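Local coordinates for subdomain of Desmoplakin Carboxy-Terminal domain (DPCT) (Homo sapiens, PDB 1LM5), which probably helps attach intermediate filaments to desmosomes, as a filament-binding plakin-repeat fragment from the carboxy-terminal tail of desmoplakin, at residues Q122-G127 with Q157-Y162; R41-Q46 with T78-A83. All coordinates share one frame; numbering follows the deposited sequence.

Contact 1 of 2, residues Q122-G127 with Q157-Y162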
loop_
_atom_site.group_PDB
_atom_site.type_symbol
_atom_site.label_atom_id
_atom_site.label_comp_id
_atom_site.label_asym_id
_atom_site.label_seq_id
_atom_site.Cartn_x
_atom_site.Cartn_y
_atom_site.Cartn_z
ATOM N N GLN B 122 -0.535 12.457 0.611
ATOM C CA GLN B 122 -0.484 11.094 1.118
ATOM C C GLN B 122 -1.561 10.886 2.164
ATOM O O GLN B 122 -2.345 9.942 2.092
ATOM C CB GLN B 122 0.898 10.798 1.717
ATOM C CG GLN B 122 2.027 10.868 0.697
ATOM C CD GLN B 122 3.403 10.692 1.320
ATOM O OE1 GLN B 122 3.557 10.716 2.543
ATOM N NE2 GLN B 122 4.416 10.531 0.472
ATOM N N TYR B 123 -1.604 11.788 3.135
ATOM C CA TYR B 123 -2.572 11.694 4.207
ATOM C C TYR B 123 -3.995 11.518 3.694
ATOM O O TYR B 123 -4.707 10.599 4.101
ATOM C CB TYR B 123 -2.489 12.943 5.076
ATOM C CG TYR B 123 -3.364 12.851 6.290
ATOM C CD1 TYR B 123 -2.967 12.112 7.394
ATOM C CD2 TYR B 123 -4.615 13.471 6.322
ATOM C CE1 TYR B 123 -3.786 11.991 8.499
ATOM C CE2 TYR B 123 -5.438 13.355 7.422
ATOM C CZ TYR B 123 -5.019 12.613 8.508
ATOM O OH TYR B 123 -5.833 12.479 9.609
ATOM N N LEU B 124 -4.398 12.408 2.796
ATOM C CA LEU B 124 -5.731 12.394 2.217
ATOM C C LEU B 124 -6.045 11.154 1.408
ATOM O O LEU B 124 -7.206 10.845 1.188
ATOM C CB LEU B 124 -5.933 13.616 1.319
ATOM C CG LEU B 124 -6.117 14.959 2.027
ATOM C CD1 LEU B 124 -6.079 16.078 0.996
ATOM C CD2 LEU B 124 -7.434 14.960 2.801
ATOM N N THR B 125 -5.018 10.440 0.972
ATOM C CA THR B 125 -5.255 9.263 0.159
ATOM C C THR B 125 -4.959 7.943 0.852
ATOM O O THR B 125 -4.699 6.937 0.196
ATOM C CB THR B 125 -4.459 9.342 -1.150
ATOM O OG1 THR B 125 -3.070 9.567 -0.863
ATOM C CG2 THR B 125 -4.988 10.500 -2.018
ATOM N N GLY B 126 -4.999 7.942 2.177
ATOM C CA GLY B 126 -4.761 6.697 2.880
ATOM C C GLY B 126 -3.802 6.764 4.044
ATOM O O GLY B 126 -3.930 5.994 4.991
ATOM N N GLY B 127 -2.838 7.675 3.985
ATOM C CA GLY B 127 -1.893 7.780 5.073
ATOM C C GLY B 127 -0.512 8.095 4.564
ATOM O O GLY B 127 -0.201 7.861 3.397
ATOM N N GLN B 157 -4.559 16.228 10.217
ATOM C CA GLN B 157 -5.923 15.827 10.527
ATOM C C GLN B 157 -6.948 16.903 10.177
ATOM O O GLN B 157 -8.050 16.594 9.717
ATOM C CB GLN B 157 -6.028 15.483 12.013
ATOM C CG GLN B 157 -7.443 15.274 12.505
ATOM C CD GLN B 157 -7.545 15.481 13.995
ATOM O OE1 GLN B 157 -6.879 14.796 14.770
ATOM N NE2 GLN B 157 -8.373 16.437 14.410
ATOM N N ASP B 158 -6.594 18.162 10.402
ATOM C CA ASP B 158 -7.495 19.269 10.106
ATOM C C ASP B 158 -7.517 19.528 8.603
ATOM O O ASP B 158 -7.148 20.611 8.137
ATOM C CB ASP B 158 -7.044 20.532 10.838
ATOM C CG ASP B 158 -8.012 21.684 10.655
ATOM O OD1 ASP B 158 -7.669 22.824 11.034
ATOM O OD2 ASP B 158 -9.120 21.451 10.133
ATOM N N THR B 159 -7.955 18.523 7.856
ATOM C CA THR B 159 -8.015 18.606 6.403
ATOM C C THR B 159 -8.755 19.846 5.928
ATOM O O THR B 159 -8.452 20.388 4.869
ATOM C CB THR B 159 -8.692 17.356 5.806
ATOM O OG1 THR B 159 -10.031 17.243 6.310
ATOM C CG2 THR B 159 -7.908 16.102 6.179
ATOM N N SER B 160 -9.721 20.297 6.722
ATOM C CA SER B 160 -10.504 21.471 6.372
ATOM C C SER B 160 -9.638 22.711 6.241
ATOM O O SER B 160 -9.962 23.619 5.477
ATOM C CB SER B 160 -11.584 21.722 7.431
ATOM O OG SER B 160 -12.444 20.602 7.553
ATOM N N SER B 161 -8.527 22.743 6.966
ATOM C CA SER B 161 -7.641 23.902 6.932
ATOM C C SER B 161 -6.430 23.795 6.002
ATOM O O SER B 161 -5.502 24.601 6.096
ATOM C CB SER B 161 -7.163 24.228 8.348
ATOM O OG SER B 161 -6.406 23.153 8.878
ATOM N N TYR B 162 -6.426 22.815 5.111
ATOM C CA TYR B 162 -5.311 22.679 4.178
ATOM C C TYR B 162 -5.244 23.893 3.264
ATOM O O TYR B 162 -6.273 24.431 2.851
ATOM C CB TYR B 162 -5.475 21.443 3.299
ATOM C CG TYR B 162 -5.130 20.126 3.939
ATOM C CD1 TYR B 162 -5.116 18.958 3.178
ATOM C CD2 TYR B 162 -4.827 20.032 5.300
ATOM C CE1 TYR B 162 -4.818 17.733 3.743
ATOM C CE2 TYR B 162 -4.527 18.804 5.878
ATOM C CZ TYR B 162 -4.525 17.660 5.098
ATOM O OH TYR B 162 -4.263 16.431 5.661
#

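Contact 2 of 2, residues R41-Q46 with T78-A83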
loop_
_atom_site.group_PDB
_atom_site.type_symbol
_atom_site.label_atom_id
_atom_site.label_comp_id
_atom_site.label_asym_id
_atom_site.label_seq_id
_atom_site.Cartn_x
_atom_site.Cartn_y
_atom_site.Cartn_z
ATOM N N ARG B 41 0.674 19.861 -9.295
ATOM C CA ARG B 41 0.346 19.402 -7.965
ATOM C C ARG B 41 -0.529 18.184 -7.985
ATOM O O ARG B 41 -0.379 17.321 -7.138
ATOM C CB ARG B 41 -0.264 20.541 -7.170
ATOM C CG ARG B 41 0.830 21.516 -6.837
ATOM C CD ARG B 41 0.367 22.822 -6.293
ATOM N NE ARG B 41 1.556 23.637 -6.090
ATOM C CZ ARG B 41 1.550 24.868 -5.600
ATOM N NH1 ARG B 41 0.405 25.446 -5.256
ATOM N NH2 ARG B 41 2.700 25.510 -5.446
ATOM N N LEU B 42 -1.428 18.084 -8.959
ATOM C CA LEU B 42 -2.256 16.887 -9.019
ATOM C C LEU B 42 -1.328 15.725 -9.331
ATOM O O LEU B 42 -1.524 14.624 -8.827
ATOM C CB LEU B 42 -3.319 16.997 -10.105
ATOM C CG LEU B 42 -4.384 18.038 -9.770
ATOM C CD1 LEU B 42 -5.338 18.157 -10.935
ATOM C CD2 LEU B 42 -5.105 17.651 -8.496
ATOM N N LEU B 43 -0.323 15.982 -10.168
ATOM C CA LEU B 43 0.645 14.945 -10.533
ATOM C C LEU B 43 1.531 14.637 -9.328
ATOM O O LEU B 43 1.922 13.496 -9.124
ATOM C CB LEU B 43 1.533 15.394 -11.701
ATOM C CG LEU B 43 1.224 15.078 -13.170
ATOM C CD1 LEU B 43 0.104 14.068 -13.287
ATOM C CD2 LEU B 43 0.933 16.347 -13.912
ATOM N N GLU B 44 1.863 15.652 -8.538
ATOM C CA GLU B 44 2.690 15.401 -7.360
ATOM C C GLU B 44 1.933 14.474 -6.436
ATOM O O GLU B 44 2.494 13.541 -5.887
ATOM C CB GLU B 44 3.000 16.698 -6.618
ATOM C CG GLU B 44 3.891 17.642 -7.386
ATOM C CD GLU B 44 4.077 18.950 -6.664
ATOM O OE1 GLU B 44 3.176 19.330 -5.887
ATOM O OE2 GLU B 44 5.113 19.603 -6.891
ATOM N N ALA B 45 0.645 14.740 -6.276
ATOM C CA ALA B 45 -0.181 13.920 -5.407
ATOM C C ALA B 45 -0.080 12.459 -5.836
ATOM O O ALA B 45 -0.129 11.559 -5.004
ATOM C CB ALA B 45 -1.624 14.388 -5.457
ATOM N N GLN B 46 0.079 12.232 -7.135
ATOM C CA GLN B 46 0.185 10.873 -7.631
ATOM C C GLN B 46 1.587 10.363 -7.393
ATOM O O GLN B 46 1.775 9.286 -6.851
ATOM C CB GLN B 46 -0.132 10.830 -9.120
ATOM C CG GLN B 46 -1.496 11.371 -9.449
ATOM C CD GLN B 46 -1.782 11.261 -10.915
ATOM O OE1 GLN B 46 -0.873 11.040 -11.702
ATOM N NE2 GLN B 46 -3.046 11.419 -11.299
ATOM N N THR B 78 10.661 16.630 -14.420
ATOM C CA THR B 78 11.711 17.293 -13.657
ATOM C C THR B 78 11.120 17.921 -12.404
ATOM O O THR B 78 11.622 17.713 -11.305
ATOM C CB THR B 78 12.398 18.386 -14.496
ATOM O OG1 THR B 78 13.053 17.771 -15.610
ATOM C CG2 THR B 78 13.433 19.146 -13.659
ATOM N N ARG B 79 10.032 18.668 -12.572
ATOM C CA ARG B 79 9.384 19.331 -11.448
ATOM C C ARG B 79 8.804 18.350 -10.447
ATOM O O ARG B 79 8.633 18.695 -9.286
ATOM C CB ARG B 79 8.259 20.240 -11.931
ATOM C CG ARG B 79 8.656 21.270 -12.951
ATOM C CD ARG B 79 7.408 21.858 -13.583
ATOM N NE ARG B 79 7.698 22.432 -14.890
ATOM C CZ ARG B 79 6.769 22.799 -15.764
ATOM N NH1 ARG B 79 5.484 22.650 -15.464
ATOM N NH2 ARG B 79 7.128 23.305 -16.938
ATOM N N LEU B 80 8.492 17.133 -10.896
ATOM C CA LEU B 80 7.908 16.126 -10.013
ATOM C C LEU B 80 8.892 15.273 -9.236
ATOM O O LEU B 80 8.475 14.474 -8.402
ATOM C CB LEU B 80 6.999 15.178 -10.807
ATOM C CG LEU B 80 5.795 15.821 -11.474
ATOM C CD1 LEU B 80 5.079 14.777 -12.329
ATOM C CD2 LEU B 80 4.874 16.375 -10.398
ATOM N N LYS B 81 10.188 15.413 -9.502
ATOM C CA LYS B 81 11.176 14.597 -8.803
ATOM C C LYS B 81 11.014 14.605 -7.287
ATOM O O LYS B 81 10.974 13.543 -6.653
ATOM C CB LYS B 81 12.601 15.031 -9.191
ATOM C CG LYS B 81 12.959 14.719 -10.648
ATOM C CD LYS B 81 14.234 15.450 -11.078
ATOM C CE LYS B 81 14.593 15.209 -12.549
ATOM N NZ LYS B 81 15.164 13.852 -12.824
ATOM N N PRO B 82 10.920 15.798 -6.677
ATOM C CA PRO B 82 10.766 15.821 -5.215
ATOM C C PRO B 82 9.539 15.024 -4.759
ATOM O O PRO B 82 9.592 14.314 -3.758
ATOM C CB PRO B 82 10.635 17.304 -4.898
ATOM C CG PRO B 82 11.421 17.969 -6.014
ATOM C CD PRO B 82 10.993 17.162 -7.226
ATOM N N ALA B 83 8.433 15.150 -5.490
ATOM C CA ALA B 83 7.208 14.421 -5.146
ATOM C C ALA B 83 7.449 12.915 -5.229
ATOM O O ALA B 83 6.966 12.148 -4.394
ATOM C CB ALA B 83 6.072 14.809 -6.089
HETATM O O HOH W 1 7.594 18.192 -7.033
#

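Contact 1 of 2, residues Q122-G127 with Q157-Y162
In a plakin-repeat region of the fold, Y123 and L124 at the end of helix 112-124 pack against Q157, T159 and Y162, where the chain leaves helix 150-157. About 230 Å² is buried, by van der Waals contact, mostly between side chains. The side chains of Y123 and Y162 run roughly at right angles. Y162 OH comes within 3.1 Å of Y123 CD2, and its polar need is met by a hydrogen bond to L156 O. With CG anti to its backbone N (chi1 -174°), Y123 extends toward Q157, where Y123 OH lies 3.5 Å from Q157 CA. T159 CG2 sits near the plane of the Y123 ring, at its edge, 3.9 Å from Y123 CE2. T159 CG2 is also 3.6 Å from L124 CD2. The other branch of L124 meets the rim of Y162, with L124 CD1 3.4 Å from Y162 CE1 and near the ring plane, while T159 CA lies over the rim of one face of that ring. I181 and Y177 of helix 177-183 also touch L124, and R151 of the second subunit makes a cation-pi contact with Y123. The contact thus joins the C-terminal end of helix 112-124 to the turn that follows helix 150-157, in a domain of plakin repeats.

Contact 2 of 2, residues R41-Q46 with T78-A83
L43 and E44 of helix 41-46 face L80 and A83 of helix 78-83 across segment axes that approach to 8.7 Å. Their N-to-C directions diverge by 42°, with a signed crossing angle of -42°, and the nearest CA atoms, those of E44 and A83, are 5.1 Å apart. Helix 78-83 is kinked at P82, where the N atoms of P82 and A83 lack bonds to the preceding turn. The small A83 permits the close approach: A83 CB lies 3.6 Å from E44 CB. L80 brings both methyls into the interface. L80 CD2 lies 3.4 Å from E44 CG, so the aliphatic part of the glutamate serves as packing surface, while L80 CD1 is 3.7 Å from L43 CB. The E44 chain runs extended beyond CG (chi2 175°), which carries its carboxylate past L80. There a water donates to E44 OE2 at 2.9 Å; its contact with R79 O is too short to be certain. E44 OE1 forms a salt bridge with R117 and OE2 accepts from Q40 NE2, so both oxygens of this buried group have partners. F118 and F121 of helix 112-124 touch E44, I25 of helix 25-30 touches L43, and I72 touches both L43 and L80. Further along the same helix as E44, Q46 hydrogen-bonds through its amide to the backbone of strands 11-16 and 52-53, tying helix 36-47 to them.

Contacts 1 and 2 follow one another along the chain, the 41-46 with 78-83 pair closing before 122-127 with 157-162 begins. Their centres are about 17 Å apart, and their nearest atoms, at about 5 Å, do not touch. Helix 112-124 is the bridge between them: R117, F118 and F121 reach contact 2, whereas its last turn enters contact 1. Polar links reinforce this, because Q122 NE2 bonds to C48 O, just beyond helix 36-47, and to A86 O on helix 74-88. Contact 2 lies within one subunit; contact 1, by contrast, is also reached by the second subunit.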